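Local coordinates for 11S globulin (Wrightia tinctoria, PDB 5WXU), which binds the plant hormone auxin and, as a hexameric 11S globulin of the cupin family, probably serves as a seed storage protein, at the interface of chains A and B. Residues are numbered along the deposited sequence; one frame, centred on the assembly and turned at random. Chains: chain A/B, 11S globulin.

Contact 1: the interface of chains A and B. Residues chain A 125, 127; chain B 309, 422, 453-455, 459, 462.
A:Gln125 and A:Phe127 of chain A press against the C-terminal segment of chain B, the glutamine with its amide and the phenylalanine with its ring. The amide oxygen OE1 of A:Gln125 takes the backbone N-H of B:Ile455 at 2.8 Å; the N-H lies in the amide plane and points at a lone pair in a nearly straight bond. On its other end the amide offers NE2 to B:Ile455 O in a long, weak bond of 3.4 Å, and the amide thereby spans both polar backbone groups of that residue. B:Arg422 meets the glutamine tip to tip, its guanidinium turned 81° from the amide, and NH1 adds a weak bond to OE1. Through the backbone of A:Gln125, strand 124-126 bridges in parallel to B:Thr309 of strand 307-309.

The ring of A:Phe127 has CD1 of B:Leu462 over one face, displaced toward the rim, 3.7 Å from A:Phe127 CG. Its rim carbon CE2 touches CG of B:Glu454 at 3.7 Å, while CZ faces the backbone carbonyl of poorly ordered B:Glu453. CG of B:Leu462 stands anti to its backbone N (chi1 -178°), which turns CD1 toward the ring. The backbone N of A:Phe127 is tied through a water to the B:Asp459 carboxylate.

Behind this shell, B:Glu454 is bent at its second torsion, and its OE2 accepts the backbone N-H of B:Asp459, N to OE2 2.9 Å, on the anti side and 22° out of the carboxylate plane, which may brace the C-terminal loop. B:Arg422 NH1 is itself held by the carbonyl oxygen of B:Glu453 at 2.8 Å, which lies almost exactly in the guanidinium plane.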
# COMPACT_ATOMS: atom_id res chain seq x y z
N GLN A 125 22.39 -7.87 26.17
CA GLN A 125 23.49 -8.84 26.24
C GLN A 125 24.47 -8.54 27.36
O GLN A 125 24.95 -7.42 27.49
CB GLN A 125 24.26 -8.83 24.91
CG GLN A 125 23.43 -9.12 23.68
CD GLN A 125 24.13 -8.56 22.47
OE1 GLN A 125 25.00 -9.23 21.92
NE2 GLN A 125 23.80 -7.30 22.07
N PHE A 127 27.92 -10.51 29.09
CA PHE A 127 28.82 -11.63 29.08
C PHE A 127 29.60 -11.74 30.40
O PHE A 127 30.58 -12.45 30.46
CB PHE A 127 29.72 -11.45 27.89
CG PHE A 127 28.95 -11.46 26.59
CD1 PHE A 127 28.53 -12.67 26.04
CD2 PHE A 127 28.53 -10.28 26.01
CE1 PHE A 127 27.81 -12.71 24.85
CE2 PHE A 127 27.79 -10.31 24.81
CZ PHE A 127 27.44 -11.53 24.24
N THR B 309 24.99 -3.93 25.08
CA THR B 309 26.00 -4.91 25.55
C THR B 309 26.61 -4.35 26.82
O THR B 309 27.14 -3.18 26.80
CB THR B 309 27.08 -5.05 24.51
OG1 THR B 309 26.48 -5.61 23.37
CG2 THR B 309 28.15 -5.98 24.99
N ARG B 422 27.22 -11.86 16.03
CA ARG B 422 26.23 -12.85 15.72
C ARG B 422 25.45 -12.64 14.48
O ARG B 422 24.98 -13.64 13.87
CB ARG B 422 25.27 -13.14 16.90
CG ARG B 422 25.96 -13.69 18.12
CD ARG B 422 25.07 -14.44 19.08
NE ARG B 422 23.82 -13.80 19.42
CZ ARG B 422 23.62 -12.85 20.36
NH1 ARG B 422 24.62 -12.17 20.97
NH2 ARG B 422 22.35 -12.50 20.61
N GLU B 453 30.90 -12.99 20.33
CA GLU B 453 29.54 -13.46 20.59
C GLU B 453 28.55 -12.32 20.64
O GLU B 453 27.34 -12.58 20.77
CB GLU B 453 29.49 -14.15 21.96
CG GLU B 453 30.41 -15.35 22.13
CD GLU B 453 30.61 -15.75 23.60
OE1 GLU B 453 29.58 -15.97 24.33
OE2 GLU B 453 31.81 -15.85 24.01
N GLU B 454 29.02 -11.08 20.55
CA GLU B 454 28.10 -9.91 20.63
C GLU B 454 27.37 -9.66 19.35
O GLU B 454 27.80 -10.14 18.25
CB GLU B 454 28.83 -8.62 20.99
CG GLU B 454 29.76 -8.62 22.20
CD GLU B 454 31.22 -9.02 21.89
OE1 GLU B 454 31.48 -9.93 21.06
OE2 GLU B 454 32.07 -8.38 22.51
N ILE B 455 26.23 -8.97 19.45
CA ILE B 455 25.61 -8.33 18.26
C ILE B 455 25.89 -6.84 18.40
O ILE B 455 25.55 -6.24 19.41
CB ILE B 455 24.06 -8.56 18.27
CG1 ILE B 455 23.78 -10.04 18.07
CG2 ILE B 455 23.31 -7.72 17.29
CD1 ILE B 455 22.32 -10.52 18.06
N ASP B 459 32.01 -5.67 23.53
CA ASP B 459 32.49 -5.59 24.95
C ASP B 459 33.99 -5.43 24.89
O ASP B 459 34.64 -6.31 24.28
CB ASP B 459 32.11 -6.89 25.66
CG ASP B 459 32.51 -6.92 27.15
OD1 ASP B 459 33.37 -6.15 27.62
OD2 ASP B 459 31.91 -7.77 27.84
N LEU B 462 35.59 -8.73 26.41
CA LEU B 462 34.78 -9.95 26.20
C LEU B 462 35.57 -11.16 26.71
O LEU B 462 36.71 -11.31 26.26
CB LEU B 462 34.51 -10.18 24.72
CG LEU B 462 33.63 -11.39 24.39
CD1 LEU B 462 32.21 -11.06 24.86
CD2 LEU B 462 33.66 -11.76 22.89
O HOH W 1 29.15 -7.93 28.53

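Contact 2: the interface of chains A and B. Residues chain A 310-311, 459, 461; chain B 126-128.
The end of strand 124-126 of chain B and the loop after it, carrying B:Ser126, B:Phe127 and B:His128, meet two loops of chain A: the turn just after strand 307-309, with A:Ser310 and A:Arg311, and the C-terminal stretch beyond strand 457-458, with A:Asp459 and A:Glu461. B:His128 is the centre of the contact. The guanidinium of A:Arg311 stacks on its imidazole with the two planes 18° apart, and NH1 sits over the middle of the ring, 3.3 Å from the centroid, in a cation-pi contact. The arginine chain runs extended from CG to NE (chi2 -179°), laying CD alongside ND1 and CE1. A:Asp459 comes to the same imidazole tip to tip, its carboxylate tilted 62° from the ring and approaching the CE1 corner of B:His128. The carboxylates of A:Asp459 and poorly ordered A:Glu461 lie near the ring edge and might favour a positively charged imidazole, although stacked A:Arg311 would oppose this.

Polar contact between the chains runs through water 2, which links the backbone N of B:Phe127 with A:Ser310 O and with OD2 of A:Asp459. Within chain B, the hydroxyl OG of B:Ser126 donates to B:His128 O at 2.9 Å, which may steady the loop that presents the histidine. Stacking and a shared water thus fasten this loop to the neighbouring subunit, and the site contributes to the subunit packing of the hexamer.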
# COMPACT_ATOMS: atom_id res chain seq x y z
N SER A 310 -7.90 25.97 27.73
CA SER A 310 -7.61 26.54 29.03
C SER A 310 -8.90 26.52 29.88
O SER A 310 -9.98 26.84 29.37
CB SER A 310 -7.10 27.98 28.86
OG SER A 310 -6.62 28.36 30.10
N ARG A 311 -8.75 26.09 31.13
CA ARG A 311 -9.83 25.92 32.10
C ARG A 311 -10.78 24.76 31.84
O ARG A 311 -11.66 24.45 32.67
CB ARG A 311 -10.60 27.26 32.27
CG ARG A 311 -9.68 28.32 32.74
CD ARG A 311 -10.41 29.61 32.94
NE ARG A 311 -9.43 30.67 33.25
CZ ARG A 311 -9.72 31.93 33.62
NH1 ARG A 311 -10.99 32.35 33.75
NH2 ARG A 311 -8.72 32.78 33.84
N ASP A 459 -14.97 24.78 27.95
CA ASP A 459 -14.64 25.61 29.11
C ASP A 459 -15.95 25.61 29.93
O ASP A 459 -17.05 25.76 29.37
CB ASP A 459 -14.22 26.96 28.50
CG ASP A 459 -13.62 27.93 29.46
OD1 ASP A 459 -14.03 28.02 30.62
OD2 ASP A 459 -12.77 28.71 28.96
N GLU A 461 -16.62 27.82 32.13
CA GLU A 461 -16.89 29.27 32.06
C GLU A 461 -16.55 29.86 30.65
O GLU A 461 -17.27 29.65 29.66
CB GLU A 461 -16.08 30.00 33.15
CG GLU A 461 -16.82 31.20 33.74
CD GLU A 461 -17.35 32.17 32.69
OE1 GLU A 461 -16.56 32.56 31.79
OE2 GLU A 461 -18.54 32.53 32.73
N SER B 126 -7.33 29.29 24.29
CA SER B 126 -7.67 30.04 25.55
C SER B 126 -8.62 31.16 25.19
O SER B 126 -8.36 31.93 24.27
CB SER B 126 -6.43 30.67 26.14
OG SER B 126 -6.75 31.44 27.29
N PHE B 127 -9.73 31.17 25.88
CA PHE B 127 -10.77 32.17 25.70
C PHE B 127 -10.74 33.25 26.81
O PHE B 127 -11.62 34.09 26.87
CB PHE B 127 -12.11 31.46 25.52
CG PHE B 127 -12.10 30.56 24.32
CD1 PHE B 127 -12.20 31.10 23.05
CD2 PHE B 127 -11.84 29.15 24.44
CE1 PHE B 127 -12.06 30.29 21.93
CE2 PHE B 127 -11.78 28.34 23.33
CZ PHE B 127 -11.83 28.91 22.08
N HIS B 128 -9.66 33.27 27.58
CA HIS B 128 -9.46 34.20 28.72
C HIS B 128 -8.09 34.84 28.63
O HIS B 128 -7.12 34.15 28.24
CB HIS B 128 -9.52 33.44 30.04
CG HIS B 128 -10.88 32.89 30.34
ND1 HIS B 128 -11.17 31.53 30.30
CD2 HIS B 128 -12.04 33.51 30.66
CE1 HIS B 128 -12.44 31.35 30.61
NE2 HIS B 128 -12.99 32.53 30.83
O HOH W 2 -10.54 29.15 27.72

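Contact 1 and contact 2 lie about 55 Å apart, centre to centre, toward opposite ends of one two-fold symmetric interface, with the roles of the chains exchanged. In both, strand 124-126 and the loop that follows it in one subunit face the region of strand 307-309 and the C-terminal stretch of the other. A:Phe127 and B:Asp459 in contact 1 recur as B:Phe127 and A:Asp459 in contact 2. Contact 1 follows the strand pairing and the phenylalanine ring, contact 2 the neighbouring histidine, and by symmetry each end contains both. Each subunit therefore gives and receives the same grip, and the paired sites join two protomers within the hexamer.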